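Long-range contacts in N-alpha-acetyltransferase (Sulfolobus solfataricus strain P2, PDB 5C88), which catalyses transfer of the acetyl group of acetyl-CoA to the free N-terminal alpha-amino group of proteins, preferring substrates that begin with serine: residues 12-17 with 105-110; 22-27 with 59-64; 68-73 with 83-88. All coordinates share one frame; numbering follows the deposited sequence.

In the fold
All three contacts belong to one GNAT domain built on a single mixed sheet. Contact 1 lays helix 103-117 against the edge strand 13-16. Contact 2 sets helix 22-32 against the start of strand 61-72. Contact 3 pairs the far end of that strand with strand 83-94. Contacts 1 and 2 have centres about 13 Å apart and touch where Leu-107 meets Gly-64. The centres of contacts 2 and 3 are about 26 Å apart, on opposite sides of the chain's centre. Along the chain, contact 2 closes before contact 3 opens, and both fall between the segments of contact 1. The sheet thus connects the coenzyme-binding helix to His-88, a zinc ligand.

Contact 1 of 3, residues 12-17 with 105-110; sequences FTLRNA and TTLLEA. With COA (coenzyme A), chain C.
This is a small apolar contact at the surface, where Leu-14 of the edge strand 13-16 packs on helix 103-117 through Thr-106, Leu-107 and Ala-110. The strand and helix segments run 34° from parallel, with axes 9.9 Å apart. Leu-14 divides its two methyls between different residues. Leu-14 CD1 meets Leu-107 CD2 at 3.5 Å. Leu-14 CD2 lies 3.5 Å from Thr-106 CG2 and also reaches the methyl of Ala-110, CB, at 3.7 Å. Thr-106 keeps its two branches apart. Its CG2, anti to the backbone N, faces Leu-14, while OG1 is hydrogen-bonded to Gly-102 O one turn back. Thr-106 OG1 also comes to the edge of the Phe-12 ring, 3.7 Å from Phe-12 CZ. Within the sheet, strand 13-16 pairs with strand 54-58 through backbone hydrogen bonds.

The preceding residue, Thr-105, points elsewhere and holds coenzyme A. Thr-105 N and Thr-105 OG1 both donate to phosphate oxygen O1A of the coenzyme, at 3.0 and 2.8 Å. This is the GNAT arrangement, with the pyrophosphate gripped by the amino end of this helix and the loop before it. The chemistry is therefore divided: carbon packs against the edge strand, and polar groups bind the coenzyme.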
loop_
_atom_site.group_PDB
_atom_site.type_symbol
_atom_site.label_atom_id
_atom_site.label_comp_id
_atom_site.label_asym_id
_atom_site.label_seq_id
_atom_site.Cartn_x
_atom_site.Cartn_y
_atom_site.Cartn_z
ATOM N N PHE A 12 13.869 -4.292 -13.421
ATOM C CA PHE A 12 12.601 -3.560 -13.341
ATOM C C PHE A 12 12.780 -2.068 -13.056
ATOM O O PHE A 12 13.873 -1.605 -12.762
ATOM C CB PHE A 12 11.664 -4.195 -12.292
ATOM C CG PHE A 12 11.950 -3.795 -10.864
ATOM C CD1 PHE A 12 11.364 -2.662 -10.310
ATOM C CD2 PHE A 12 12.765 -4.578 -10.064
ATOM C CE1 PHE A 12 11.618 -2.301 -8.998
ATOM C CE2 PHE A 12 13.017 -4.224 -8.748
ATOM C CZ PHE A 12 12.441 -3.080 -8.217
ATOM N N THR A 13 11.697 -1.311 -13.148
ATOM C CA THR A 13 11.806 0.141 -13.072
ATOM C C THR A 13 10.659 0.800 -12.307
ATOM O O THR A 13 9.485 0.489 -12.501
ATOM C CB THR A 13 11.894 0.751 -14.483
ATOM O OG1 THR A 13 13.180 0.450 -15.042
ATOM C CG2 THR A 13 11.697 2.274 -14.448
ATOM N N LEU A 14 11.020 1.727 -11.435
ATOM C CA LEU A 14 10.044 2.415 -10.621
ATOM C C LEU A 14 9.718 3.787 -11.174
ATOM O O LEU A 14 10.615 4.557 -11.515
ATOM C CB LEU A 14 10.562 2.548 -9.195
ATOM C CG LEU A 14 9.461 2.453 -8.153
ATOM C CD1 LEU A 14 8.713 1.178 -8.379
ATOM C CD2 LEU A 14 10.069 2.474 -6.795
ATOM N N ARG A 15 8.431 4.097 -11.250
ATOM C CA ARG A 15 8.006 5.456 -11.535
ATOM C C ARG A 15 6.604 5.724 -10.974
ATOM O O ARG A 15 5.855 4.795 -10.670
ATOM C CB ARG A 15 8.047 5.726 -13.040
ATOM C CG ARG A 15 7.106 4.862 -13.854
ATOM C CD ARG A 15 6.921 5.416 -15.271
ATOM N NE ARG A 15 6.155 4.501 -16.110
ATOM C CZ ARG A 15 4.829 4.505 -16.210
ATOM N NH1 ARG A 15 4.102 5.384 -15.533
ATOM N NH2 ARG A 15 4.227 3.624 -16.992
ATOM N N ASN A 16 6.277 7.000 -10.811
ATOM C CA ASN A 16 4.935 7.416 -10.417
ATOM C C ASN A 16 3.900 6.956 -11.413
ATOM O O ASN A 16 4.149 6.914 -12.619
ATOM C CB ASN A 16 4.851 8.932 -10.282
ATOM C CG ASN A 16 5.338 9.421 -8.949
ATOM O OD1 ASN A 16 6.534 9.649 -8.749
ATOM N ND2 ASN A 16 4.414 9.586 -8.017
ATOM N N ALA A 17 2.728 6.618 -10.895
ATOM C CA ALA A 17 1.638 6.128 -11.718
ATOM C C ALA A 17 1.074 7.225 -12.627
ATOM O O ALA A 17 0.971 8.388 -12.231
ATOM C CB ALA A 17 0.555 5.556 -10.833
ATOM N N THR A 105 8.830 -4.393 -1.748
ATOM C CA THR A 105 9.676 -3.654 -0.824
ATOM C C THR A 105 9.997 -2.250 -1.335
ATOM O O THR A 105 9.984 -1.272 -0.587
ATOM C CB THR A 105 10.979 -4.407 -0.570
ATOM O OG1 THR A 105 10.685 -5.616 0.140
ATOM C CG2 THR A 105 11.918 -3.576 0.259
ATOM N N THR A 106 10.279 -2.172 -2.627
ATOM C CA THR A 106 10.630 -0.925 -3.296
ATOM C C THR A 106 9.436 0.009 -3.426
ATOM O O THR A 106 9.553 1.234 -3.249
ATOM C CB THR A 106 11.194 -1.220 -4.697
ATOM O OG1 THR A 106 12.073 -2.350 -4.613
ATOM C CG2 THR A 106 11.952 -0.031 -5.241
ATOM N N LEU A 107 8.290 -0.576 -3.757
ATOM C CA LEU A 107 7.059 0.188 -3.870
ATOM C C LEU A 107 6.722 0.833 -2.522
ATOM O O LEU A 107 6.353 1.994 -2.464
ATOM C CB LEU A 107 5.916 -0.703 -4.352
ATOM C CG LEU A 107 5.949 -1.068 -5.847
ATOM C CD1 LEU A 107 4.857 -2.078 -6.212
ATOM C CD2 LEU A 107 5.821 0.172 -6.707
ATOM N N LEU A 108 6.883 0.074 -1.443
ATOM C CA LEU A 108 6.527 0.555 -0.121
ATOM C C LEU A 108 7.470 1.656 0.301
ATOM O O LEU A 108 7.057 2.653 0.884
ATOM C CB LEU A 108 6.568 -0.578 0.896
ATOM C CG LEU A 108 5.226 -1.152 1.317
ATOM C CD1 LEU A 108 5.463 -2.271 2.324
ATOM C CD2 LEU A 108 4.337 -0.070 1.906
ATOM N N GLU A 109 8.747 1.454 -0.000
ATOM C CA GLU A 109 9.768 2.411 0.355
ATOM C C GLU A 109 9.588 3.757 -0.370
ATOM O O GLU A 109 9.669 4.812 0.249
ATOM C CB GLU A 109 11.136 1.835 0.054
ATOM C CG GLU A 109 12.119 2.134 1.132
ATOM C CD GLU A 109 11.931 1.234 2.317
ATOM O OE1 GLU A 109 11.386 0.125 2.120
ATOM O OE2 GLU A 109 12.321 1.633 3.437
ATOM N N ALA A 110 9.357 3.709 -1.681
ATOM C CA ALA A 110 9.074 4.912 -2.451
ATOM C C ALA A 110 7.845 5.615 -1.879
ATOM O O ALA A 110 7.856 6.826 -1.650
ATOM C CB ALA A 110 8.866 4.569 -3.928
HETATM N N1A COA C . 6.883 -16.112 0.852
HETATM C C2A COA C . 7.382 -15.694 2.055
HETATM N N3A COA C . 7.765 -14.392 2.234
HETATM C C4A COA C . 7.653 -13.496 1.209
HETATM C C5A COA C . 7.166 -13.901 0.013
HETATM C C6A COA C . 6.783 -15.226 -0.157
HETATM N N6A COA C . 6.251 -16.196 -1.060
HETATM N N7A COA C . 7.154 -12.831 -0.832
HETATM C C8A COA C . 7.642 -11.763 -0.153
HETATM N N9A COA C . 7.951 -12.163 1.108
HETATM C C1B COA C . 8.490 -11.371 2.161
HETATM C C2B COA C . 9.709 -11.744 2.471
HETATM O O2B COA C . 9.969 -11.491 3.882
HETATM C C3B COA C . 10.699 -10.840 1.559
HETATM O O3B COA C . 11.973 -10.799 2.190
HETATM P P3B COA C . 13.156 -11.700 1.582
HETATM O O7A COA C . 14.457 -10.945 1.724
HETATM O O8A COA C . 12.845 -11.974 0.121
HETATM O O9A COA C . 13.247 -12.996 2.360
HETATM C C4B COA C . 10.139 -9.603 1.528
HETATM O O4B COA C . 8.649 -9.884 1.621
HETATM C C5B COA C . 10.437 -8.837 0.244
HETATM O O5B COA C . 9.708 -9.406 -0.840
HETATM P P1A COA C . 9.452 -8.556 -2.174
HETATM O O1A COA C . 10.020 -7.151 -2.044
HETATM O O2A COA C . 10.113 -9.228 -3.361
HETATM O O3A COA C . 7.882 -8.452 -2.337
HETATM P P2A COA C . 7.056 -9.159 -3.447
HETATM O O4A COA C . 7.453 -10.620 -3.508
HETATM O O5A COA C . 7.351 -8.459 -4.763
HETATM O O6A COA C . 5.433 -9.067 -3.138
HETATM C CBP COA C . 3.572 -10.188 -1.882
HETATM C CCP COA C . 4.923 -9.414 -1.835
HETATM C CDP COA C . 3.632 -11.448 -2.794
HETATM C CEP COA C . 3.221 -10.621 -0.435
HETATM C CAP COA C . 2.426 -9.229 -2.405
HETATM O OAP COA C . 2.909 -7.919 -2.388
HETATM C C9P COA C . 1.989 -9.596 -3.775
HETATM O O9P COA C . 2.593 -9.217 -4.720
HETATM N N8P COA C . 0.821 -10.413 -4.028
HETATM C C7P COA C . 0.010 -10.932 -2.951
HETATM C C6P COA C . -1.281 -10.051 -2.868
HETATM C C5P COA C . -1.808 -10.158 -1.409
HETATM O O5P COA C . -2.234 -11.231 -0.986
HETATM N N4P COA C . -1.774 -8.986 -0.569
HETATM C C3P COA C . -1.280 -7.770 -1.076
HETATM C C2P COA C . -1.867 -6.606 -0.239
HETATM S S1P COA C . -2.210 -7.149 1.431
#

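Contact 2 of 3, residues 22-27 with 59-64; sequences IDQIIK and DNSVVG
Gln-24 on helix 22-32 carries this contact, reaching with its amide to Ser-61 and Val-62 at the start of strand 61-72. Its CG is anti to the carbonyl carbon (chi1 -67°), which sends the chain off the helix toward the strand. A bend at chi2 (-146°) then brings the amide alongside the backbone of Val-62. The amide oxygen, Gln-24 OE1, accepts from Ser-61 OG at 3.1 Å. This donor lies in the carbonyl plane, on a lone pair.

Gln-24 OE1 also accepts from Lys-27 NZ, at 3.1 Å. Lys-27 sits one turn further along the helix, and its otherwise extended chain folds at chi4 (-63°) to bring the ammonium back to the amide. Two donors on Gln-24 OE1 fix which way the amide is turned. They are also likely to polarise its carbonyl, as one of them is charged. The other end of the amide then faces the strand, with Gln-24 NE2 3.7 Å from Val-62 CG2. Gln-24 NE2 makes no bond to Val-62 N, since both are donors.

Nearer the helix backbone the contact is apolar. Gln-24 CB rests on Val-62 CB at 3.8 Å. Val-62 extends this packing to Val-55 and Ile-57 of strand 54-58. Ile-25, the next helix residue, touches Phe-42 of helix 39-48. The arrangement is typical of the alpha/beta layering of the GNAT fold, in which the first helix packs over one face of the sheet.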
loop_
_atom_site.group_PDB
_atom_site.type_symbol
_atom_site.label_atom_id
_atom_site.label_comp_id
_atom_site.label_asym_id
_atom_site.label_seq_id
_atom_site.Cartn_x
_atom_site.Cartn_y
_atom_site.Cartn_z
ATOM N N ILE A 22 -3.738 2.834 -15.583
ATOM C CA ILE A 22 -4.922 2.512 -14.785
ATOM C C ILE A 22 -5.501 1.172 -15.191
ATOM O O ILE A 22 -5.928 0.403 -14.350
ATOM C CB ILE A 22 -6.027 3.603 -14.916
ATOM C CG1 ILE A 22 -5.539 4.929 -14.353
ATOM C CG2 ILE A 22 -7.298 3.184 -14.199
ATOM C CD1 ILE A 22 -5.089 4.836 -12.917
ATOM N N ASP A 23 -5.491 0.893 -16.487
ATOM C CA ASP A 23 -6.026 -0.363 -16.989
ATOM C C ASP A 23 -5.145 -1.521 -16.551
ATOM O O ASP A 23 -5.652 -2.548 -16.087
ATOM C CB ASP A 23 -6.159 -0.323 -18.512
ATOM C CG ASP A 23 -7.106 0.766 -18.979
ATOM O OD1 ASP A 23 -8.212 0.873 -18.402
ATOM O OD2 ASP A 23 -6.746 1.521 -19.906
ATOM N N GLN A 24 -3.830 -1.350 -16.681
ATOM C CA GLN A 24 -2.900 -2.379 -16.244
ATOM C C GLN A 24 -3.059 -2.532 -14.741
ATOM O O GLN A 24 -3.122 -3.644 -14.218
ATOM C CB GLN A 24 -1.452 -2.043 -16.625
ATOM C CG GLN A 24 -1.213 -2.063 -18.137
ATOM C CD GLN A 24 0.176 -2.555 -18.531
ATOM O OE1 GLN A 24 0.449 -3.762 -18.511
ATOM N NE2 GLN A 24 1.054 -1.623 -18.911
ATOM N N ILE A 25 -3.164 -1.402 -14.053
ATOM C CA ILE A 25 -3.324 -1.420 -12.610
ATOM C C ILE A 25 -4.598 -2.174 -12.254
ATOM O O ILE A 25 -4.573 -3.024 -11.373
ATOM C CB ILE A 25 -3.322 0.007 -12.021
ATOM C CG1 ILE A 25 -1.916 0.610 -12.156
ATOM C CG2 ILE A 25 -3.690 -0.030 -10.566
ATOM C CD1 ILE A 25 -1.774 2.003 -11.611
ATOM N N ILE A 26 -5.681 -1.930 -12.989
ATOM C CA ILE A 26 -6.941 -2.628 -12.729
ATOM C C ILE A 26 -6.824 -4.143 -12.931
ATOM O O ILE A 26 -7.242 -4.899 -12.058
ATOM C CB ILE A 26 -8.115 -2.071 -13.600
ATOM C CG1 ILE A 26 -8.980 -1.135 -12.773
ATOM C CG2 ILE A 26 -9.059 -3.173 -14.048
ATOM C CD1 ILE A 26 -8.273 0.076 -12.312
ATOM N N LYS A 27 -6.250 -4.595 -14.047
ATOM C CA LYS A 27 -6.181 -6.034 -14.291
ATOM C C LYS A 27 -5.357 -6.689 -13.182
ATOM O O LYS A 27 -5.696 -7.768 -12.705
ATOM C CB LYS A 27 -5.599 -6.358 -15.678
ATOM C CG LYS A 27 -4.075 -6.430 -15.750
ATOM C CD LYS A 27 -3.562 -6.860 -17.121
ATOM C CE LYS A 27 -2.033 -6.975 -17.124
ATOM N NZ LYS A 27 -1.341 -5.674 -16.866
ATOM N N ASP A 59 9.661 -4.623 -18.831
ATOM C CA ASP A 59 9.421 -4.774 -20.269
ATOM C C ASP A 59 8.328 -3.809 -20.754
ATOM O O ASP A 59 7.424 -4.204 -21.493
ATOM C CB ASP A 59 9.042 -6.224 -20.611
ATOM C CG ASP A 59 10.103 -7.242 -20.178
ATOM O OD1 ASP A 59 11.242 -6.849 -19.840
ATOM O OD2 ASP A 59 9.793 -8.450 -20.178
ATOM N N ASN A 60 8.437 -2.550 -20.331
ATOM C CA ASN A 60 7.380 -1.538 -20.477
ATOM C C ASN A 60 5.972 -2.038 -20.160
ATOM O O ASN A 60 4.988 -1.585 -20.744
ATOM C CB ASN A 60 7.392 -0.930 -21.880
ATOM C CG ASN A 60 7.932 0.487 -21.888
ATOM O OD1 ASN A 60 8.794 0.848 -21.079
ATOM N ND2 ASN A 60 7.408 1.307 -22.785
ATOM N N SER A 61 5.883 -2.967 -19.221
ATOM C CA SER A 61 4.599 -3.413 -18.715
ATOM C C SER A 61 4.523 -3.060 -17.226
ATOM O O SER A 61 5.547 -2.993 -16.560
ATOM C CB SER A 61 4.433 -4.913 -18.945
ATOM O OG SER A 61 3.096 -5.323 -18.727
ATOM N N VAL A 62 3.327 -2.787 -16.715
ATOM C CA VAL A 62 3.154 -2.642 -15.270
ATOM C C VAL A 62 2.981 -4.028 -14.670
ATOM O O VAL A 62 2.237 -4.846 -15.205
ATOM C CB VAL A 62 1.934 -1.756 -14.897
ATOM C CG1 VAL A 62 1.856 -1.562 -13.376
ATOM C CG2 VAL A 62 2.008 -0.398 -15.603
ATOM N N VAL A 63 3.679 -4.317 -13.577
ATOM C CA VAL A 63 3.568 -5.644 -12.968
ATOM C C VAL A 63 3.377 -5.557 -11.458
ATOM O O VAL A 63 3.418 -6.560 -10.745
ATOM C CB VAL A 63 4.802 -6.487 -13.272
ATOM C CG1 VAL A 63 4.953 -6.665 -14.772
ATOM C CG2 VAL A 63 6.034 -5.808 -12.695
ATOM N N GLY A 64 3.183 -4.338 -10.975
ATOM C CA GLY A 64 3.062 -4.104 -9.560
ATOM C C GLY A 64 2.788 -2.645 -9.318
ATOM O O GLY A 64 3.353 -1.786 -9.982
#

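Contact 3 of 3, residues 68-73 with 83-88; sequences PRIEWG and LVRKGH
Glu-71 and His-88 lie on the same face of two paired antiparallel strands, with Arg-69 beside them. The Glu-71 carboxylate crosses the His-88 ring obliquely, their planes 59° apart. His-88 ND1 donates to Glu-71 OE1 at 3.0 Å, though the positions of both Glu-71 OE1 and Arg-69 NH1 are doubtful because the two crowd each other. The Arg-69 and His-88 side chains lie side by side, pointing the same way, with the guanidinium at 78° to the ring. The other ring nitrogen, His-88 NE2, is hydrogen-bonded to Glu-127. His-88 and Glu-127 are known zinc-binding residues; here they are hydrogen-bonded to each other. Tyr-125 stacks on the His-88 ring, and its OH is hydrogen-bonded to Glu-71 OE2.

The backbones form a regular hairpin ladder, the meeting of strands 61-72 and 83-94 in the GNAT sheet. Arg-69 with His-88, Glu-71 with Lys-86 and Gly-73 with Val-84 are hydrogen-bonded pairs. Glu-71 N reaches Lys-86 O at 2.9 Å.

The other face carries Ile-70, Trp-72 and Arg-85. Bends at chi2 and chi3 fold Arg-85 back over the neighbouring strand. The Arg-85 guanidinium is tilted 24° from the indole plane of Trp-72, and Trp-72 CD1 sits over one of its faces. Arg-85 NH1 is 3.5 Å from Trp-72 CB. The aliphatic part crosses Ile-70 at about a right angle, with Arg-85 CG 3.8 Å from Ile-70 CG2. With an alanine in place of Arg-85, Ile-70 CG2 and Trp-72 CB would probably lose the cover this chain gives, and the indole would be freer to turn. Further along, Leu-83 CD2 lies 4.1 Å above the Trp-72 ring plane, toward its rim. Back on the His-88 face, Lys-86 stretches past Gly-73 so that its NZ is hydrogen-bonded to Phe-74 O.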
loop_
_atom_site.group_PDB
_atom_site.type_symbol
_atom_site.label_atom_id
_atom_site.label_comp_id
_atom_site.label_asym_id
_atom_site.label_seq_id
_atom_site.Cartn_x
_atom_site.Cartn_y
_atom_site.Cartn_z
ATOM N N PRO A 68 -1.878 4.785 -2.387
ATOM C CA PRO A 68 -1.889 5.409 -1.064
ATOM C C PRO A 68 -3.123 6.279 -0.813
ATOM O O PRO A 68 -3.736 6.762 -1.763
ATOM C CB PRO A 68 -0.636 6.277 -1.114
ATOM C CG PRO A 68 -0.656 6.804 -2.546
ATOM C CD PRO A 68 -1.293 5.685 -3.401
ATOM N N ARG A 69 -3.479 6.466 0.453
ATOM C CA ARG A 69 -4.337 7.577 0.845
ATOM C C ARG A 69 -3.686 8.314 2.017
ATOM O O ARG A 69 -3.139 7.690 2.920
ATOM C CB ARG A 69 -5.752 7.111 1.210
ATOM C CG ARG A 69 -6.792 8.219 1.015
ATOM C CD ARG A 69 -8.143 7.907 1.629
ATOM N NE ARG A 69 -8.656 6.593 1.249
ATOM C CZ ARG A 69 -8.929 5.622 2.116
ATOM N NH1 ARG A 69 -8.742 5.823 3.414
ATOM N NH2 ARG A 69 -9.392 4.452 1.687
ATOM N N ILE A 70 -3.698 9.642 1.979
ATOM C CA ILE A 70 -3.256 10.414 3.136
ATOM C C ILE A 70 -4.489 10.902 3.884
ATOM O O ILE A 70 -5.426 11.434 3.283
ATOM C CB ILE A 70 -2.349 11.602 2.762
ATOM C CG1 ILE A 70 -0.889 11.152 2.706
ATOM C CG2 ILE A 70 -2.466 12.718 3.807
ATOM C CD1 ILE A 70 -0.578 10.119 1.645
ATOM N N GLU A 71 -4.471 10.674 5.198
ATOM C CA GLU A 71 -5.603 10.904 6.084
ATOM C C GLU A 71 -5.155 11.752 7.267
ATOM O O GLU A 71 -3.962 11.944 7.495
ATOM C CB GLU A 71 -6.177 9.565 6.580
ATOM C CG GLU A 71 -6.613 8.596 5.468
ATOM C CD GLU A 71 -6.862 7.168 5.969
ATOM O OE1 GLU A 71 -7.477 6.362 5.234
ATOM O OE2 GLU A 71 -6.437 6.847 7.094
ATOM N N TRP A 72 -6.109 12.263 8.025
ATOM C CA TRP A 72 -5.775 12.913 9.273
ATOM C C TRP A 72 -6.730 12.399 10.346
ATOM O O TRP A 72 -7.945 12.382 10.149
ATOM C CB TRP A 72 -5.839 14.449 9.136
ATOM C CG TRP A 72 -5.750 15.160 10.476
ATOM C CD1 TRP A 72 -4.616 15.435 11.201
ATOM C CD2 TRP A 72 -6.858 15.630 11.266
ATOM N NE1 TRP A 72 -4.953 16.068 12.382
ATOM C CE2 TRP A 72 -6.303 16.203 12.441
ATOM C CE3 TRP A 72 -8.238 15.637 11.080
ATOM C CZ2 TRP A 72 -7.121 16.775 13.434
ATOM C CZ3 TRP A 72 -9.038 16.209 12.059
ATOM C CH2 TRP A 72 -8.472 16.775 13.226
ATOM N N GLY A 73 -6.175 11.965 11.475
ATOM C CA GLY A 73 -6.974 11.367 12.532
ATOM C C GLY A 73 -6.149 10.740 13.651
ATOM O O GLY A 73 -4.958 11.032 13.811
ATOM N N LEU A 83 -3.373 13.110 17.589
ATOM C CA LEU A 83 -3.901 13.339 16.246
ATOM C C LEU A 83 -2.785 13.621 15.262
ATOM O O LEU A 83 -1.847 14.338 15.567
ATOM C CB LEU A 83 -4.905 14.482 16.257
ATOM C CG LEU A 83 -6.228 14.126 16.926
ATOM C CD1 LEU A 83 -6.903 15.364 17.449
ATOM C CD2 LEU A 83 -7.127 13.392 15.934
ATOM N N VAL A 84 -2.897 13.064 14.064
ATOM C CA VAL A 84 -1.725 12.934 13.210
ATOM C C VAL A 84 -2.073 12.849 11.731
ATOM O O VAL A 84 -3.199 12.511 11.359
ATOM C CB VAL A 84 -0.931 11.685 13.628
ATOM C CG1 VAL A 84 -1.749 10.432 13.367
ATOM C CG2 VAL A 84 0.371 11.605 12.907
ATOM N N ARG A 85 -1.111 13.172 10.877
ATOM C CA ARG A 85 -1.266 12.868 9.467
ATOM C C ARG A 85 -0.698 11.480 9.183
ATOM O O ARG A 85 0.473 11.199 9.454
ATOM C CB ARG A 85 -0.591 13.930 8.598
ATOM C CG ARG A 85 -1.044 13.880 7.161
ATOM C CD ARG A 85 -1.075 15.251 6.519
ATOM N NE ARG A 85 -1.889 16.211 7.255
ATOM C CZ ARG A 85 -3.213 16.275 7.193
ATOM N NH1 ARG A 85 -3.884 15.404 6.453
ATOM N NH2 ARG A 85 -3.869 17.198 7.889
ATOM N N LYS A 86 -1.540 10.601 8.658
ATOM C CA LYS A 86 -1.109 9.235 8.416
ATOM C C LYS A 86 -1.290 8.806 6.964
ATOM O O LYS A 86 -2.240 9.198 6.273
ATOM C CB LYS A 86 -1.850 8.280 9.347
ATOM C CG LYS A 86 -3.311 8.581 9.506
ATOM C CD LYS A 86 -3.915 7.766 10.643
ATOM C CE LYS A 86 -5.351 8.158 10.868
ATOM N NZ LYS A 86 -5.967 7.409 11.972
ATOM N N GLY A 87 -0.349 8.000 6.506
ATOM C CA GLY A 87 -0.364 7.520 5.143
ATOM C C GLY A 87 -0.995 6.155 5.174
ATOM O O GLY A 87 -0.563 5.279 5.923
ATOM N N HIS A 88 -2.046 5.979 4.389
ATOM C CA HIS A 88 -2.738 4.710 4.369
ATOM C C HIS A 88 -2.490 3.962 3.056
ATOM O O HIS A 88 -2.912 4.412 1.992
ATOM C CB HIS A 88 -4.233 4.931 4.604
ATOM C CG HIS A 88 -4.984 3.669 4.854
ATOM N ND1 HIS A 88 -6.363 3.590 4.779
ATOM C CD2 HIS A 88 -4.560 2.422 5.161
ATOM C CE1 HIS A 88 -6.745 2.362 5.044
ATOM N NE2 HIS A 88 -5.668 1.627 5.285
#